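Local atomic coordinates of STU0660 (Streptococcus thermophilus, PDB entry 3ZTH), a protein that probably binds DNA as a large, metal-binding Csn2 protein involved in CRISPR-mediated bacterial immunity. Residues E262-Y265 / F269-E272. Sequence-based numbering, arbitrary orientation.
Sequences EHLY and FMYE
Tyr265 and Phe269 meet in an edge-to-face aromatic pair at a strand-to-helix connection, where strand 261-263, an edge strand, antiparallel to 254-257, of the mixed sheet in this member of the P-loop NTPase clan, runs out and the chain turns into helix 267-277. The ring centroids lie 5.3 Å apart, with planes at 65°. The Phe269 edge carrying CD2 and CE2 comes over one face of the tyrosine, offset toward its rim, CE2 standing 3.9 Å from Tyr265 CD2. The phenyl group reaches this position because its CG is anti to the backbone N (chi1 175°). Phe325 also meets the Tyr265 ring, nearly parallel to it.

Apolar packing continues through Met270, modelled as selenomethionine. Its CG lies in the plane of the Tyr265 ring, at the edge, and 3.8 Å from Tyr265 CB. The selenium packs 4.0 Å from Leu264 CD2, while Leu293 and Phe289 of helix 286-296 also touch Met270, which thus packs between that helix and the loop leaving the edge strand.

Within 262-265, His263 ND1 donates to Leu264 O from above the carbonyl plane; from outside, Ser251 OG and Tyr265 O are hydrogen-bonded. A bend at chi3 (-78°) brings Met270 CE into tight, nonbonded contact with Tyr265 O at 3.1 Å.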
ATOM      1  N   GLU A 262      -9.549  33.050 -34.601  1.00 32.87           N
ATOM      2  CA  GLU A 262     -10.825  33.420 -35.207  1.00 31.11           C
ATOM      3  C   GLU A 262     -11.544  32.133 -35.586  1.00 30.11           C
ATOM      4  O   GLU A 262     -10.912  31.091 -35.758  1.00 29.73           O
ATOM      5  CB  GLU A 262     -10.612  34.219 -36.497  1.00 33.89           C
ATOM      6  CG  GLU A 262      -9.712  35.448 -36.394  1.00 41.78           C
ATOM      7  CD  GLU A 262     -10.383  36.657 -35.734  1.00 45.58           C
ATOM      8  OE1 GLU A 262     -11.595  36.596 -35.408  1.00 45.15           O
ATOM      9  OE2 GLU A 262      -9.680  37.680 -35.545  1.00 48.32           O
ATOM     10  N   HIS A 263     -12.864  32.187 -35.701  1.00 29.34           N
ATOM     11  CA  HIS A 263     -13.601  31.016 -36.145  1.00 29.84           C
ATOM     12  C   HIS A 263     -14.213  31.415 -37.481  1.00 30.74           C
ATOM     13  O   HIS A 263     -14.423  32.604 -37.733  1.00 30.75           O
ATOM     14  CB  HIS A 263     -14.664  30.590 -35.127  1.00 29.46           C
ATOM     15  CG  HIS A 263     -15.687  31.636 -34.824  1.00 31.91           C
ATOM     16  ND1 HIS A 263     -16.595  32.084 -35.758  1.00 34.82           N
ATOM     17  CD2 HIS A 263     -15.984  32.283 -33.671  1.00 32.34           C
ATOM     18  CE1 HIS A 263     -17.412  32.957 -35.193  1.00 33.48           C
ATOM     19  NE2 HIS A 263     -17.062  33.095 -33.927  1.00 33.15           N
ATOM     20  N   LEU A 264     -14.446  30.445 -38.362  1.00 31.65           N
ATOM     21  CA  LEU A 264     -15.022  30.747 -39.669  1.00 31.69           C
ATOM     22  C   LEU A 264     -16.451  31.256 -39.536  1.00 33.44           C
ATOM     23  O   LEU A 264     -17.084  31.123 -38.477  1.00 33.60           O
ATOM     24  CB  LEU A 264     -15.016  29.510 -40.576  1.00 30.70           C
ATOM     25  CG  LEU A 264     -13.666  28.963 -41.063  1.00 29.87           C
ATOM     26  CD1 LEU A 264     -13.893  27.747 -41.945  1.00 24.42           C
ATOM     27  CD2 LEU A 264     -12.917  30.039 -41.825  1.00 25.30           C
ATOM     28  N   TYR A 265     -16.940  31.850 -40.620  1.00 33.83           N
ATOM     29  CA  TYR A 265     -18.302  32.378 -40.687  1.00 36.13           C
ATOM     30  C   TYR A 265     -19.118  31.325 -41.438  1.00 35.44           C
ATOM     31  O   TYR A 265     -18.633  30.218 -41.679  1.00 31.60           O
ATOM     32  CB  TYR A 265     -18.338  33.681 -41.494  1.00 37.93           C
ATOM     33  CG  TYR A 265     -17.469  34.810 -40.979  1.00 43.20           C
ATOM     34  CD1 TYR A 265     -17.727  35.428 -39.748  1.00 45.94           C
ATOM     35  CD2 TYR A 265     -16.422  35.305 -41.756  1.00 47.38           C
ATOM     36  CE1 TYR A 265     -16.967  36.518 -39.312  1.00 47.33           C
ATOM     37  CE2 TYR A 265     -15.654  36.393 -41.334  1.00 49.87           C
ATOM     38  CZ  TYR A 265     -15.934  36.996 -40.116  1.00 51.17           C
ATOM     39  OH  TYR A 265     -15.188  38.094 -39.735  1.00 54.32           O
ATOM     40  N   PHE A 269     -22.058  33.036 -46.608  1.00 37.25           N
ATOM     41  CA  PHE A 269     -21.621  34.386 -46.308  1.00 38.48           C
ATOM     42  C   PHE A 269     -20.228  34.614 -46.911  1.00 37.28           C
ATOM     43  O   PHE A 269     -20.013  35.570 -47.649  1.00 37.01           O
ATOM     44  CB  PHE A 269     -21.574  34.600 -44.788  1.00 40.91           C
ATOM     45  CG  PHE A 269     -21.009  35.936 -44.381  1.00 41.81           C
ATOM     46  CD1 PHE A 269     -21.821  37.068 -44.340  1.00 41.12           C
ATOM     47  CD2 PHE A 269     -19.654  36.066 -44.076  1.00 41.39           C
ATOM     48  CE1 PHE A 269     -21.288  38.315 -44.000  1.00 42.39           C
ATOM     49  CE2 PHE A 269     -19.108  37.309 -43.736  1.00 43.02           C
ATOM     50  CZ  PHE A 269     -19.927  38.436 -43.698  1.00 42.68           C
HETATM   51  N   MSE A 270     -19.295  33.719 -46.605  1.00 36.92           N
HETATM   52  CA  MSE A 270     -17.929  33.839 -47.102  1.00 37.23           C
HETATM   53  C   MSE A 270     -17.814  33.707 -48.613  1.00 35.51           C
HETATM   54  O   MSE A 270     -16.979  34.364 -49.243  1.00 32.89           O
HETATM   55  CB  MSE A 270     -17.037  32.804 -46.429  1.00 38.93           C
HETATM   56  CG  MSE A 270     -16.966  32.971 -44.927  1.00 42.86           C
HETATM   57 SE   MSE A 270     -15.664  31.784 -44.140  1.00 53.60          SE
HETATM   58  CE  MSE A 270     -16.698  30.150 -44.160  1.00 48.15           C
ATOM     59  N   TYR A 271     -18.646  32.859 -49.199  1.00 34.51           N
ATOM     60  CA  TYR A 271     -18.605  32.684 -50.640  1.00 34.46           C
ATOM     61  C   TYR A 271     -18.886  34.020 -51.313  1.00 35.82           C
ATOM     62  O   TYR A 271     -18.136  34.458 -52.188  1.00 34.70           O
ATOM     63  CB  TYR A 271     -19.646  31.667 -51.088  1.00 32.42           C
ATOM     64  CG  TYR A 271     -19.670  31.444 -52.581  1.00 29.71           C
ATOM     65  CD1 TYR A 271     -18.712  30.642 -53.200  1.00 28.96           C
ATOM     66  CD2 TYR A 271     -20.647  32.037 -53.375  1.00 29.69           C
ATOM     67  CE1 TYR A 271     -18.727  30.434 -54.572  1.00 27.34           C
ATOM     68  CE2 TYR A 271     -20.676  31.837 -54.751  1.00 30.05           C
ATOM     69  CZ  TYR A 271     -19.710  31.034 -55.343  1.00 30.59           C
ATOM     70  OH  TYR A 271     -19.726  30.841 -56.707  1.00 31.05           O
ATOM     71  N   GLU A 272     -19.970  34.670 -50.898  1.00 37.50           N
ATOM     72  CA  GLU A 272     -20.339  35.951 -51.487  1.00 39.95           C
ATOM     73  C   GLU A 272     -19.262  37.009 -51.298  1.00 39.47           C
ATOM     74  O   GLU A 272     -18.922  37.717 -52.246  1.00 38.22           O
ATOM     75  CB  GLU A 272     -21.689  36.416 -50.927  1.00 41.39           C
ATOM     76  CG  GLU A 272     -22.868  35.740 -51.633  1.00 46.99           C
ATOM     77  CD  GLU A 272     -24.182  35.840 -50.866  1.00 49.54           C
ATOM     78  OE1 GLU A 272     -24.482  36.931 -50.326  1.00 52.25           O
ATOM     79  OE2 GLU A 272     -24.917  34.827 -50.813  1.00 47.19           O
TER